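Local coordinates for protein Cfl (Pectobacterium brasiliense, PDB 7A9J) that probably activates coronafacic acid and joins it to an amine as an amide, as a ligase of the ATP-dependent AMP-binding family, at residues N81-I86 / V256-E261; L212-I217 / L250-S255; A230-V235 / A277-T282. The protein carries 1 engineered substitution. All coordinates share one frame; numbering follows the deposited sequence.

Contact 1: residues N81-I86 / V256-E261. With PO4 (phosphate ion), chain C.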
loop_
_atom_site.group_PDB
_atom_site.type_symbol
_atom_site.label_atom_id
_atom_site.label_comp_id
_atom_site.label_asym_id
_atom_site.label_seq_id
_atom_site.Cartn_x
_atom_site.Cartn_y
_atom_site.Cartn_z
ATOM N N ASN A 81 11.548 10.263 1.638
ATOM C CA ASN A 81 11.597 9.724 2.997
ATOM C C ASN A 81 12.731 10.402 3.790
ATOM O O ASN A 81 13.889 10.318 3.396
ATOM C CB ASN A 81 11.872 8.240 2.953
ATOM C CG ASN A 81 10.752 7.484 2.262
ATOM O OD1 ASN A 81 9.684 8.046 1.973
ATOM N ND2 ASN A 81 11.084 6.262 1.803
ATOM N N CYS A 82 12.386 11.054 4.865
ATOM C CA CYS A 82 13.416 11.651 5.739
ATOM C C CYS A 82 12.806 11.822 7.120
ATOM O O CYS A 82 11.578 11.713 7.309
ATOM C CB CYS A 82 13.945 12.975 5.166
ATOM S SG CYS A 82 12.657 14.234 4.990
ATOM N N PHE A 83 13.687 12.141 8.104
ATOM C CA PHE A 83 13.158 12.269 9.459
ATOM C C PHE A 83 12.251 13.508 9.556
ATOM O O PHE A 83 11.287 13.541 10.332
ATOM C CB PHE A 83 14.312 12.455 10.480
ATOM C CG PHE A 83 15.284 11.300 10.576
ATOM C CD1 PHE A 83 15.004 10.049 9.957
ATOM C CD2 PHE A 83 16.456 11.451 11.333
ATOM C CE1 PHE A 83 15.925 8.998 10.094
ATOM C CE2 PHE A 83 17.387 10.440 11.471
ATOM C CZ PHE A 83 17.131 9.181 10.853
ATOM N N GLU A 84 12.546 14.526 8.743
ATOM C CA GLU A 84 11.729 15.731 8.763
ATOM C C GLU A 84 10.301 15.455 8.343
ATOM O O GLU A 84 9.389 16.151 8.841
ATOM C CB GLU A 84 12.318 16.825 7.845
ATOM C CG GLU A 84 13.601 17.417 8.446
ATOM C CD GLU A 84 14.837 16.527 8.231
ATOM O OE1 GLU A 84 14.795 15.510 7.508
ATOM O OE2 GLU A 84 15.891 16.896 8.777
ATOM N N LEU A 85 10.078 14.434 7.476
ATOM C CA LEU A 85 8.718 14.158 7.019
ATOM C C LEU A 85 7.876 13.651 8.183
ATOM O O LEU A 85 6.774 14.166 8.434
ATOM C CB LEU A 85 8.749 13.134 5.852
ATOM C CG LEU A 85 7.367 12.719 5.312
ATOM C CD1 LEU A 85 6.470 13.970 5.078
ATOM C CD2 LEU A 85 7.577 11.948 4.000
ATOM N N ILE A 86 8.385 12.667 8.933
ATOM C CA ILE A 86 7.565 12.148 10.027
ATOM C C ILE A 86 7.460 13.185 11.150
ATOM O O ILE A 86 6.396 13.328 11.775
ATOM C CB ILE A 86 8.109 10.784 10.504
ATOM C CG1 ILE A 86 7.210 10.207 11.639
ATOM C CG2 ILE A 86 9.594 10.920 10.912
ATOM C CD1 ILE A 86 5.674 10.014 11.259
ATOM N N VAL A 256 11.665 2.836 13.108
ATOM C CA VAL A 256 11.273 2.835 11.705
ATOM C C VAL A 256 12.529 3.100 10.887
ATOM O O VAL A 256 13.274 4.059 11.152
ATOM C CB VAL A 256 10.198 3.900 11.410
ATOM C CG1 VAL A 256 9.924 4.021 9.879
ATOM C CG2 VAL A 256 8.916 3.606 12.199
ATOM N N LEU A 257 12.759 2.264 9.897
ATOM C CA LEU A 257 13.872 2.398 8.962
ATOM C C LEU A 257 13.382 3.122 7.735
ATOM O O LEU A 257 12.417 2.668 7.111
ATOM C CB LEU A 257 14.417 1.023 8.570
ATOM C CG LEU A 257 15.455 1.009 7.435
ATOM C CD1 LEU A 257 16.791 1.711 7.854
ATOM C CD2 LEU A 257 15.702 -0.506 7.059
ATOM N N LEU A 258 14.022 4.253 7.404
ATOM C CA LEU A 258 13.703 5.003 6.198
ATOM C C LEU A 258 14.773 4.830 5.133
ATOM O O LEU A 258 15.962 5.024 5.384
ATOM C CB LEU A 258 13.529 6.495 6.495
ATOM C CG LEU A 258 12.332 6.802 7.397
ATOM C CD1 LEU A 258 12.258 8.364 7.538
ATOM C CD2 LEU A 258 11.002 6.303 6.824
ATOM N N LEU A 259 14.327 4.472 3.915
ATOM C CA LEU A 259 15.221 4.318 2.773
ATOM C C LEU A 259 14.955 5.350 1.681
ATOM O O LEU A 259 13.806 5.685 1.382
ATOM C CB LEU A 259 15.022 2.924 2.171
ATOM C CG LEU A 259 15.222 1.780 3.164
ATOM C CD1 LEU A 259 15.018 0.428 2.408
ATOM C CD2 LEU A 259 16.633 1.883 3.774
ATOM N N SER A 260 16.018 5.725 0.996
ATOM C CA SER A 260 15.973 6.599 -0.157
ATOM C C SER A 260 15.663 5.779 -1.407
ATOM O O SER A 260 15.717 4.557 -1.387
ATOM C CB SER A 260 17.298 7.305 -0.311
ATOM O OG SER A 260 18.256 6.419 -0.866
ATOM N N GLU A 261 15.363 6.477 -2.506
ATOM C CA GLU A 261 15.145 5.803 -3.786
ATOM C C GLU A 261 16.362 4.958 -4.172
ATOM O O GLU A 261 16.222 3.781 -4.553
ATOM C CB GLU A 261 14.827 6.852 -4.860
ATOM C CG GLU A 261 14.284 6.216 -6.156
ATOM C CD GLU A 261 13.594 7.210 -7.090
ATOM O OE1 GLU A 261 14.069 8.363 -7.210
ATOM O OE2 GLU A 261 12.572 6.825 -7.711
HETATM P P PO4 C . 14.948 10.338 -2.800
HETATM O O1 PO4 C . 14.016 10.463 -4.027
HETATM O O2 PO4 C . 16.405 10.366 -3.206
HETATM O O3 PO4 C . 14.654 9.029 -2.134
HETATM O O4 PO4 C . 14.733 11.434 -1.814
#
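L258 leads the approach of segment 256-261 to N81, C82 and F83. Its CB faces N81 CB at 4.3 Å, and the extended chain beyond carries CD1 to within 3.4 Å of C82 O. That carbonyl also accepts the backbone bond from L85 N in the first turn of helix 83-95, so the methyl lies against an oxygen already in use. The same CD1 sits at the edge of the F83 ring, near the ring plane and 4.0 Å from F83 CD1; although the first side-chain bond of F83 points to one side, a chi1 of -62° brings the ring end near L258. V41 of strand 39-42 touches both side chains and extends this apolar patch.

L259 turns its side chain the other way, onto I267 and T270 of helix 267-274, and offers its carbonyl to N81. N81 ND2 donates to L259 O over 2.8 Å, in the carbonyl plane but with a bent N-H...O angle of 139°. N81 OD1 accepts from L237 N, so both ends of the amide are engaged and its rotation is fixed. The contact thereby joins two parts of the AMP-binding fold: the loop after strand 74-78, of a five-stranded parallel sheet, meets the chain after strand 255-257, which pairs in parallel with strands 39-42 and 230-233.

S260 is the N-cap of helix 261-265. Its OG caps a backbone N just beyond the segment while D263 OD1 accepts from S260 N, an exchange consistent with a capping box. At E261 the backbone N points to a phosphate, probably from the crystallisation liquor, and binds its O3 at 2.7 Å along a fairly straight 161° path. K128 NZ and R129 NH2 hold the same anion.

Contact 2: residues L212-I217 / L250-S255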
loop_
_atom_site.group_PDB
_atom_site.type_symbol
_atom_site.label_atom_id
_atom_site.label_comp_id
_atom_site.label_asym_id
_atom_site.label_seq_id
_atom_site.Cartn_x
_atom_site.Cartn_y
_atom_site.Cartn_z
ATOM N N LEU A 212 -6.102 -0.087 13.505
ATOM C CA LEU A 212 -6.173 -1.192 12.537
ATOM C C LEU A 212 -4.764 -1.597 12.120
ATOM O O LEU A 212 -4.425 -2.789 12.075
ATOM C CB LEU A 212 -6.957 -0.801 11.285
ATOM C CG LEU A 212 -8.466 -0.655 11.534
ATOM C CD1 LEU A 212 -9.101 0.144 10.403
ATOM C CD2 LEU A 212 -9.118 -2.099 11.630
ATOM N N THR A 213 -3.928 -0.610 11.802
ATOM C CA THR A 213 -2.608 -0.930 11.273
ATOM C C THR A 213 -1.739 -1.634 12.317
ATOM O O THR A 213 -0.944 -2.511 11.968
ATOM C CB THR A 213 -1.926 0.381 10.793
ATOM O OG1 THR A 213 -2.856 1.012 9.865
ATOM C CG2 THR A 213 -0.629 0.042 10.071
ATOM N N LYS A 214 -1.834 -1.207 13.580
ATOM C CA LYS A 214 -1.046 -1.832 14.652
ATOM C C LYS A 214 -1.198 -3.343 14.668
ATOM O O LYS A 214 -0.196 -4.044 14.852
ATOM C CB LYS A 214 -1.453 -1.305 16.035
ATOM C CG LYS A 214 -0.818 0.054 16.312
ATOM C CD LYS A 214 -1.450 0.678 17.611
ATOM C CE LYS A 214 -1.355 -0.146 18.848
ATOM N NZ LYS A 214 -1.798 0.737 20.025
ATOM N N VAL A 215 -2.431 -3.853 14.424
ATOM C CA VAL A 215 -2.724 -5.312 14.417
ATOM C C VAL A 215 -1.963 -6.035 13.307
ATOM O O VAL A 215 -1.788 -7.254 13.372
ATOM C CB VAL A 215 -4.290 -5.560 14.269
ATOM C CG1 VAL A 215 -4.648 -7.074 14.279
ATOM C CG2 VAL A 215 -4.980 -4.854 15.409
ATOM N N THR A 216 -1.545 -5.320 12.262
ATOM C CA THR A 216 -0.855 -5.924 11.136
ATOM C C THR A 216 0.659 -5.844 11.233
ATOM O O THR A 216 1.344 -6.411 10.357
ATOM C CB THR A 216 -1.274 -5.288 9.791
ATOM O OG1 THR A 216 -0.632 -4.033 9.615
ATOM C CG2 THR A 216 -2.830 -5.125 9.696
ATOM N N ILE A 217 1.199 -5.268 12.312
ATOM C CA ILE A 217 2.655 -5.158 12.397
ATOM C C ILE A 217 3.118 -6.081 13.512
ATOM O O ILE A 217 3.059 -5.703 14.702
ATOM C CB ILE A 217 3.116 -3.728 12.691
ATOM C CG1 ILE A 217 2.537 -2.747 11.673
ATOM C CG2 ILE A 217 4.718 -3.708 12.729
ATOM C CD1 ILE A 217 2.966 -1.309 11.929
ATOM N N LEU A 250 5.826 3.375 15.623
ATOM C CA LEU A 250 6.336 4.233 16.696
ATOM C C LEU A 250 5.491 4.100 17.947
ATOM O O LEU A 250 6.042 3.982 19.040
ATOM C CB LEU A 250 6.404 5.689 16.219
ATOM C CG LEU A 250 7.399 5.913 15.074
ATOM C CD1 LEU A 250 7.254 7.366 14.519
ATOM C CD2 LEU A 250 8.831 5.699 15.582
ATOM N N GLN A 251 4.165 4.035 17.808
ATOM C CA GLN A 251 3.292 3.828 18.969
ATOM C C GLN A 251 3.475 2.470 19.633
ATOM O O GLN A 251 3.327 2.361 20.851
ATOM C CB GLN A 251 1.833 3.965 18.596
ATOM C CG GLN A 251 1.488 5.369 18.389
ATOM C CD GLN A 251 -0.024 5.486 18.010
ATOM O OE1 GLN A 251 -0.897 4.727 18.508
ATOM N NE2 GLN A 251 -0.295 6.388 17.139
ATOM N N LYS A 252 3.910 1.472 18.895
ATOM C CA LYS A 252 4.289 0.201 19.529
ATOM C C LYS A 252 5.723 0.211 20.064
ATOM O O LYS A 252 6.171 -0.801 20.632
ATOM C CB LYS A 252 4.103 -0.917 18.483
ATOM C CG LYS A 252 2.623 -1.120 18.138
ATOM C CD LYS A 252 2.318 -2.331 17.145
ATOM C CE LYS A 252 2.429 -3.606 17.902
ATOM N NZ LYS A 252 1.973 -4.636 17.049
ATOM N N GLY A 253 6.442 1.315 19.905
ATOM C CA GLY A 253 7.813 1.441 20.389
ATOM C C GLY A 253 8.873 0.843 19.492
ATOM O O GLY A 253 10.036 0.733 19.923
ATOM N N TYR A 254 8.526 0.492 18.254
ATOM C CA TYR A 254 9.506 0.004 17.298
ATOM C C TYR A 254 10.223 1.165 16.641
ATOM O O TYR A 254 9.704 2.284 16.600
ATOM C CB TYR A 254 8.785 -0.800 16.208
ATOM C CG TYR A 254 7.929 -1.956 16.693
ATOM C CD1 TYR A 254 8.214 -2.590 17.889
ATOM C CD2 TYR A 254 6.855 -2.429 15.889
ATOM C CE1 TYR A 254 7.431 -3.668 18.328
ATOM C CE2 TYR A 254 6.043 -3.492 16.322
ATOM C CZ TYR A 254 6.375 -4.113 17.527
ATOM O OH TYR A 254 5.621 -5.170 17.991
ATOM N N SER A 255 11.439 0.914 16.133
ATOM C CA SER A 255 12.048 1.938 15.304
ATOM C C SER A 255 11.550 1.767 13.883
ATOM O O SER A 255 11.064 0.704 13.495
ATOM C CB SER A 255 13.578 1.899 15.318
ATOM O OG SER A 255 14.034 0.668 14.794
HETATM O O HOH W 1 -0.894 3.021 20.927
HETATM O O HOH W 2 0.787 0.576 21.426
#
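K214 O is gripped by two donors that arrive from opposite faces of its carbonyl plane: I217 N, which belongs to the type I beta turn K214-I217 that follows on from helix 203-214, and K252 NZ at 3.1 Å. The ammonium reaches across from a Schellman motif, in which G253, with positive phi, ends helix 240-251 and G253 N bonds back to L250 O. In this AMP-binding fold a lysine side chain thus ties the C-terminal ends of helices 203-214 and 240-251.

K252 NZ also donates to I217 O, a shorter bond of 2.8 Å that lies closer to the carbonyl plane, so one ammonium clamps both ends of the turn. A bend at chi3 (76°) turns its tip to these oxygens. The positive charge probably suits the carbonyl-rich end of helix 203-214. Nearer the backbone, the aliphatic parts of the two lysines cross, K214 CG lying 4.0 Å from K252 CD.

K214 NZ heads instead for Q251, which it reaches through two waters: one accepts from it at 2.6 Å and donates to Q251 OE1, the other donates to Q251 O. K252 CB stands over the centre of one Y254 face, 3.9 Å above its plane. At the edge of that ring, near its plane, I217 CG2 meets Y254 CE2 at 3.8 Å.

Contact 3: residues A230-V235 / A277-T282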
loop_
_atom_site.group_PDB
_atom_site.type_symbol
_atom_site.label_atom_id
_atom_site.label_comp_id
_atom_site.label_asym_id
_atom_site.label_seq_id
_atom_site.Cartn_x
_atom_site.Cartn_y
_atom_site.Cartn_z
ATOM N N ALA A 230 13.097 -3.129 14.059
ATOM C CA ALA A 230 12.976 -2.022 13.116
ATOM C C ALA A 230 11.982 -2.402 12.016
ATOM O O ALA A 230 12.032 -3.502 11.465
ATOM C CB ALA A 230 14.328 -1.677 12.477
ATOM N N ILE A 231 11.121 -1.462 11.683
ATOM C CA ILE A 231 10.015 -1.631 10.729
ATOM C C ILE A 231 10.406 -0.869 9.488
ATOM O O ILE A 231 10.782 0.302 9.578
ATOM C CB ILE A 231 8.695 -1.093 11.341
ATOM C CG1 ILE A 231 7.974 -2.165 12.157
ATOM C CG2 ILE A 231 7.716 -0.482 10.293
ATOM C CD1 ILE A 231 8.809 -3.080 12.915
ATOM N N LEU A 232 10.270 -1.510 8.309
ATOM C CA LEU A 232 10.573 -0.857 7.056
ATOM C C LEU A 232 9.320 -0.870 6.199
ATOM O O LEU A 232 8.676 -1.924 6.039
ATOM C CB LEU A 232 11.693 -1.580 6.307
ATOM C CG LEU A 232 11.929 -1.219 4.866
ATOM C CD1 LEU A 232 12.312 0.256 4.775
ATOM C CD2 LEU A 232 13.033 -2.170 4.238
ATOM N N SER A 233 8.984 0.274 5.629
ATOM C CA SER A 233 7.956 0.272 4.574
ATOM C C SER A 233 8.592 0.722 3.269
ATOM O O SER A 233 9.156 1.827 3.199
ATOM C CB SER A 233 6.769 1.183 4.924
ATOM O OG SER A 233 5.869 1.200 3.795
ATOM N N LEU A 234 8.479 -0.129 2.220
ATOM C CA LEU A 234 9.058 0.227 0.941
ATOM C C LEU A 234 8.179 1.222 0.176
ATOM O O LEU A 234 8.651 1.815 -0.806
ATOM C CB LEU A 234 9.261 -1.036 0.090
ATOM C CG LEU A 234 10.282 -1.961 0.775
ATOM C CD1 LEU A 234 10.329 -3.275 0.029
ATOM C CD2 LEU A 234 11.682 -1.329 0.762
ATOM N N VAL A 235 6.953 1.446 0.627
ATOM C CA VAL A 235 6.094 2.426 -0.029
ATOM C C VAL A 235 6.503 3.806 0.516
ATOM O O VAL A 235 6.770 3.907 1.696
ATOM C CB VAL A 235 4.649 2.108 0.323
ATOM C CG1 VAL A 235 3.766 3.260 -0.091
ATOM C CG2 VAL A 235 4.225 0.746 -0.416
ATOM N N ALA A 277 13.284 -6.020 10.849
ATOM C CA ALA A 277 12.519 -7.149 11.373
ATOM C C ALA A 277 11.211 -7.340 10.627
ATOM O O ALA A 277 10.620 -8.429 10.711
ATOM C CB ALA A 277 12.183 -6.946 12.856
ATOM N N TRP A 278 10.757 -6.309 9.906
ATOM C CA TRP A 278 9.423 -6.303 9.320
ATOM C C TRP A 278 9.490 -5.408 8.102
ATOM O O TRP A 278 10.082 -4.317 8.180
ATOM C CB TRP A 278 8.423 -5.788 10.351
ATOM C CG TRP A 278 6.956 -5.847 9.940
ATOM C CD1 TRP A 278 6.059 -6.804 10.308
ATOM C CD2 TRP A 278 6.228 -4.840 9.262
ATOM N NE1 TRP A 278 4.806 -6.460 9.866
ATOM C CE2 TRP A 278 4.892 -5.263 9.198
ATOM C CE3 TRP A 278 6.599 -3.611 8.659
ATOM C CZ2 TRP A 278 3.885 -4.513 8.588
ATOM C CZ3 TRP A 278 5.599 -2.857 8.023
ATOM C CH2 TRP A 278 4.247 -3.298 8.016
ATOM N N ILE A 279 8.927 -5.865 6.973
ATOM C CA ILE A 279 9.015 -5.122 5.724
ATOM C C ILE A 279 7.613 -5.102 5.121
ATOM O O ILE A 279 7.062 -6.171 4.790
ATOM C CB ILE A 279 9.966 -5.795 4.722
ATOM C CG1 ILE A 279 11.355 -5.996 5.350
ATOM C CG2 ILE A 279 10.028 -4.980 3.441
ATOM C CD1 ILE A 279 12.307 -6.746 4.394
ATOM N N ALA A 280 7.087 -3.910 4.888
ATOM C CA ALA A 280 5.894 -3.757 4.061
ATOM C C ALA A 280 6.277 -3.349 2.646
ATOM O O ALA A 280 7.254 -2.643 2.421
ATOM C CB ALA A 280 4.943 -2.710 4.678
ATOM N N GLY A 281 5.484 -3.801 1.658
ATOM C CA GLY A 281 5.796 -3.395 0.288
ATOM C C GLY A 281 4.627 -3.764 -0.613
ATOM O O GLY A 281 3.675 -4.423 -0.190
ATOM N N THR A 282 4.678 -3.250 -1.836
ATOM C CA THR A 282 3.754 -3.788 -2.881
ATOM C C THR A 282 4.137 -5.192 -3.290
ATOM O O THR A 282 5.256 -5.646 -3.077
ATOM C CB THR A 282 3.785 -2.914 -4.124
ATOM O OG1 THR A 282 5.062 -3.057 -4.767
ATOM C CG2 THR A 282 3.461 -1.464 -3.756
#
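I231 and W278 lie obliquely against each other on one face of two adjacent parallel strands in the AMP-binding region. I231 CG2 meets W278 CE3 at 3.7 Å, while I231 CD1 reaches back to W278 CB, also at 3.7 Å; W278 CG lies anti to W278 N (chi1 -174°), which lays the indole beside I231. S233 and A280 continue this face, and S233 OG turns to S242 OG outside the strands.

On the other face L232 and I279 run side by side in the same direction, with CD2 of L232 4.2 Å from CG2 of I279. L234, just past its strand, crosses that isoleucine at a slant and sets CD1 3.8 Å from I279 CG2. Further along, V235 and T282 meet by their CG2 methyls at about a right angle.

The axes of strands 230-233 and 278-281 run parallel, 13° apart. L232 is the central residue of the ladder: its N donates to W278 O and its O accepts from A280 N, both over 2.8 Å. L234 N then donates to A280 O, almost straight at 174°. At the start A230 O takes A277 N at 2.9 Å, with a weak second bond from W278 N.

I245 of helix 240-251 covers the I231, W278 and A280 face, joined at A280 by W241, which also lines the pocket of the bound indenone carboxylic acid; the V235 side chain lies about 6 Å from that ligand. Helix 267-274 covers the opposite face through I267 and L271. Strand 255-257 flanks strand 230-233, and strand 306-311 flanks strand 278-281.

In the fold
The three contacts gather round strands 255-257, 230-233 and 278-281 of the AMP-binding region. Contact 3 joins the last two; its centre is about 12 Å from the centre of each other contact, and those two centres are about 17 Å apart. Helix 240-251 and strand 255-257, consecutive in the chain, pass from contact 2 into contact 1, where L250 packs on V256. Strand 230-233 probably exchanges hydrogen bonds with both, I231 N giving to S255 O and I231 O accepting from L257 N. Along the chain contact 2 falls within the span of contact 1, and contact 3 interleaves with both. Contact 3 lies nearest the bound ligand; contacts 2 and 1 lie farther out.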